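PDB 3I1A: spectinomycin phosphotransferase from Legionella pneumophila, which probably inactivates the antibiotic spectinomycin by transferring a phosphate group to it from a nucleotide, with the help of bound metal ions. Local coordinates for residues A[68-73]-A[77-82]. Numbering follows the deposited sequence. Where two conformers were deposited one is given.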
loop_
_atom_site.group_PDB
_atom_site.type_symbol
_atom_site.label_atom_id
_atom_site.label_comp_id
_atom_site.label_asym_id
_atom_site.label_seq_id
_atom_site.Cartn_x
_atom_site.Cartn_y
_atom_site.Cartn_z
ATOM N N LEU A 68 -12.585 -5.234 11.928
ATOM C CA LEU A 68 -13.684 -4.283 11.764
ATOM C C LEU A 68 -14.355 -4.459 10.398
ATOM O O LEU A 68 -15.577 -4.488 10.315
ATOM C CB LEU A 68 -13.170 -2.845 11.924
ATOM C CG LEU A 68 -14.153 -1.709 11.632
ATOM C CD1 LEU A 68 -15.321 -1.754 12.580
ATOM C CD2 LEU A 68 -13.428 -0.382 11.764
ATOM N N LEU A 69 -13.564 -4.595 9.333
ATOM C CA LEU A 69 -14.147 -4.788 8.002
ATOM C C LEU A 69 -14.878 -6.141 7.936
ATOM O O LEU A 69 -15.946 -6.253 7.332
ATOM C CB LEU A 69 -13.050 -4.715 6.920
ATOM C CG LEU A 69 -12.335 -3.356 6.869
ATOM C CD1 LEU A 69 -11.186 -3.395 5.869
ATOM C CD2 LEU A 69 -13.324 -2.239 6.543
ATOM N N HIS A 70 -14.291 -7.160 8.559
ATOM C CA HIS A 70 -14.885 -8.493 8.565
ATOM C C HIS A 70 -16.275 -8.449 9.187
ATOM O O HIS A 70 -17.252 -8.905 8.580
ATOM C CB HIS A 70 -13.970 -9.458 9.329
ATOM C CG HIS A 70 -14.523 -10.843 9.482
ATOM N ND1 HIS A 70 -15.346 -11.206 10.527
ATOM C CD2 HIS A 70 -14.375 -11.950 8.718
ATOM C CE1 HIS A 70 -15.683 -12.477 10.397
ATOM N NE2 HIS A 70 -15.106 -12.952 9.307
ATOM N N ASP A 71 -16.359 -7.891 10.394
ATOM C CA ASP A 71 -17.639 -7.799 11.114
ATOM C C ASP A 71 -18.604 -6.836 10.448
ATOM O O ASP A 71 -19.822 -6.951 10.615
ATOM C CB ASP A 71 -17.420 -7.367 12.573
ATOM C CG ASP A 71 -16.752 -8.445 13.410
ATOM O OD1 ASP A 71 -16.448 -9.535 12.878
ATOM O OD2 ASP A 71 -16.522 -8.206 14.614
ATOM N N SER A 72 -18.052 -5.898 9.683
ATOM C CA SER A 72 -18.837 -4.889 8.980
ATOM C C SER A 72 -19.427 -5.454 7.691
ATOM O O SER A 72 -20.201 -4.785 7.004
ATOM C CB SER A 72 -17.949 -3.684 8.657
ATOM O OG SER A 72 -18.714 -2.577 8.217
ATOM N N GLY A 73 -19.042 -6.683 7.357
ATOM C CA GLY A 73 -19.561 -7.323 6.159
ATOM C C GLY A 73 -18.808 -7.185 4.841
ATOM O O GLY A 73 -19.243 -7.775 3.846
ATOM N N ILE A 77 -11.951 -9.076 0.861
ATOM C CA ILE A 77 -10.705 -9.100 1.615
ATOM C C ILE A 77 -10.285 -10.570 1.781
ATOM O O ILE A 77 -11.143 -11.451 1.938
ATOM C CB ILE A 77 -10.933 -8.518 3.033
ATOM C CG1 ILE A 77 -11.398 -7.064 2.930
ATOM C CG2 ILE A 77 -9.671 -8.657 3.870
ATOM C CD1 ILE A 77 -11.522 -6.383 4.269
ATOM N N ILE A 78 -8.987 -10.844 1.749
ATOM C CA ILE A 78 -8.538 -12.211 1.964
ATOM C C ILE A 78 -8.351 -12.226 3.469
ATOM O O ILE A 78 -7.329 -11.765 3.976
ATOM C CB ILE A 78 -7.217 -12.521 1.266
ATOM C CG1 ILE A 78 -7.423 -12.453 -0.253
ATOM C CG2 ILE A 78 -6.738 -13.935 1.673
ATOM C CD1 ILE A 78 -6.131 -12.488 -1.044
ATOM N N PHE A 79 -9.364 -12.723 4.180
ATOM C CA PHE A 79 -9.337 -12.775 5.642
ATOM C C PHE A 79 -8.556 -13.952 6.188
ATOM O O PHE A 79 -8.434 -14.997 5.540
ATOM C CB PHE A 79 -10.746 -12.898 6.230
ATOM C CG PHE A 79 -11.634 -11.723 5.952
ATOM C CD1 PHE A 79 -12.621 -11.786 4.959
ATOM C CD2 PHE A 79 -11.489 -10.556 6.687
ATOM C CE1 PHE A 79 -13.462 -10.689 4.706
ATOM C CE2 PHE A 79 -12.315 -9.457 6.442
ATOM C CZ PHE A 79 -13.308 -9.529 5.445
ATOM N N PRO A 80 -8.015 -13.792 7.406
ATOM C CA PRO A 80 -7.259 -14.867 8.041
ATOM C C PRO A 80 -8.218 -16.010 8.312
ATOM O O PRO A 80 -9.438 -15.799 8.386
ATOM C CB PRO A 80 -6.818 -14.264 9.374
ATOM C CG PRO A 80 -6.680 -12.819 9.085
ATOM C CD PRO A 80 -7.861 -12.520 8.139
ATOM N N ILE A 81 -7.663 -17.207 8.451
ATOM C CA ILE A 81 -8.458 -18.375 8.812
ATOM C C ILE A 81 -8.785 -18.148 10.301
ATOM O O ILE A 81 -7.924 -17.702 11.060
ATOM C CB ILE A 81 -7.617 -19.676 8.675
ATOM C CG1 ILE A 81 -7.216 -19.908 7.214
ATOM C CG2 ILE A 81 -8.400 -20.878 9.220
ATOM C CD1 ILE A 81 -8.387 -19.998 6.264
ATOM N N HIS A 82 -10.017 -18.427 10.722
ATOM C CA HIS A 82 -10.399 -18.244 12.117
ATOM C C HIS A 82 -9.785 -19.301 13.019
ATOM O O HIS A 82 -9.670 -20.468 12.616
ATOM C CB HIS A 82 -11.913 -18.387 12.291
ATOM C CG HIS A 82 -12.713 -17.273 11.705
ATOM N ND1 HIS A 82 -12.293 -16.537 10.621
ATOM C CD2 HIS A 82 -13.954 -16.826 12.006
ATOM C CE1 HIS A 82 -13.239 -15.684 10.276
ATOM N NE2 HIS A 82 -14.259 -15.839 11.101
#
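His70 and Phe79 meet as a T-shaped pair: the imidazole edge points at the phenyl face, with planes at 86° and centroids 4.9 Å apart. His70 CD2 stands over the centre of the phenyl ring, while His70 CB lies 3.3 Å from Phe79 CE2 at the rim. The opposite face of Phe79 carries Ile77 CB, offset toward the rim, so the ring lies between His70 of the helix and Ile77 of its own loop. At its NE2 and CE1 end the imidazole meets the ring edge of His82, with His70 NE2 3.4 Å from His82 CE1; the planes are oblique, and the three rings form an aromatic cluster. On the buried side, Leu69 CD1 and Ile77 CD1 make apolar contact, the two side chains crossing at about a right angle.

This is the end of helix 61-71, in the protein-kinase-like fold of aminoglycoside phosphotransferases, packing on the chain that leads back to the N-lobe sheet. Gly73, with positive phi, closes the helix in a Schellman motif and begins that return.

With CG anti to the backbone N (chi1 176°), the imidazole of His70 is carried out toward Phe79 and His82. Its ND1 donates to Asp71 OD1 at 3.1 Å, in the ring plane and nearly straight (172°), which restrains ring rotation. Farther out, Ile66 of the same helix touches both Ile77 and Phe79, and Ile81 is backbone hydrogen-bonded to Ala99 of strand 95-101.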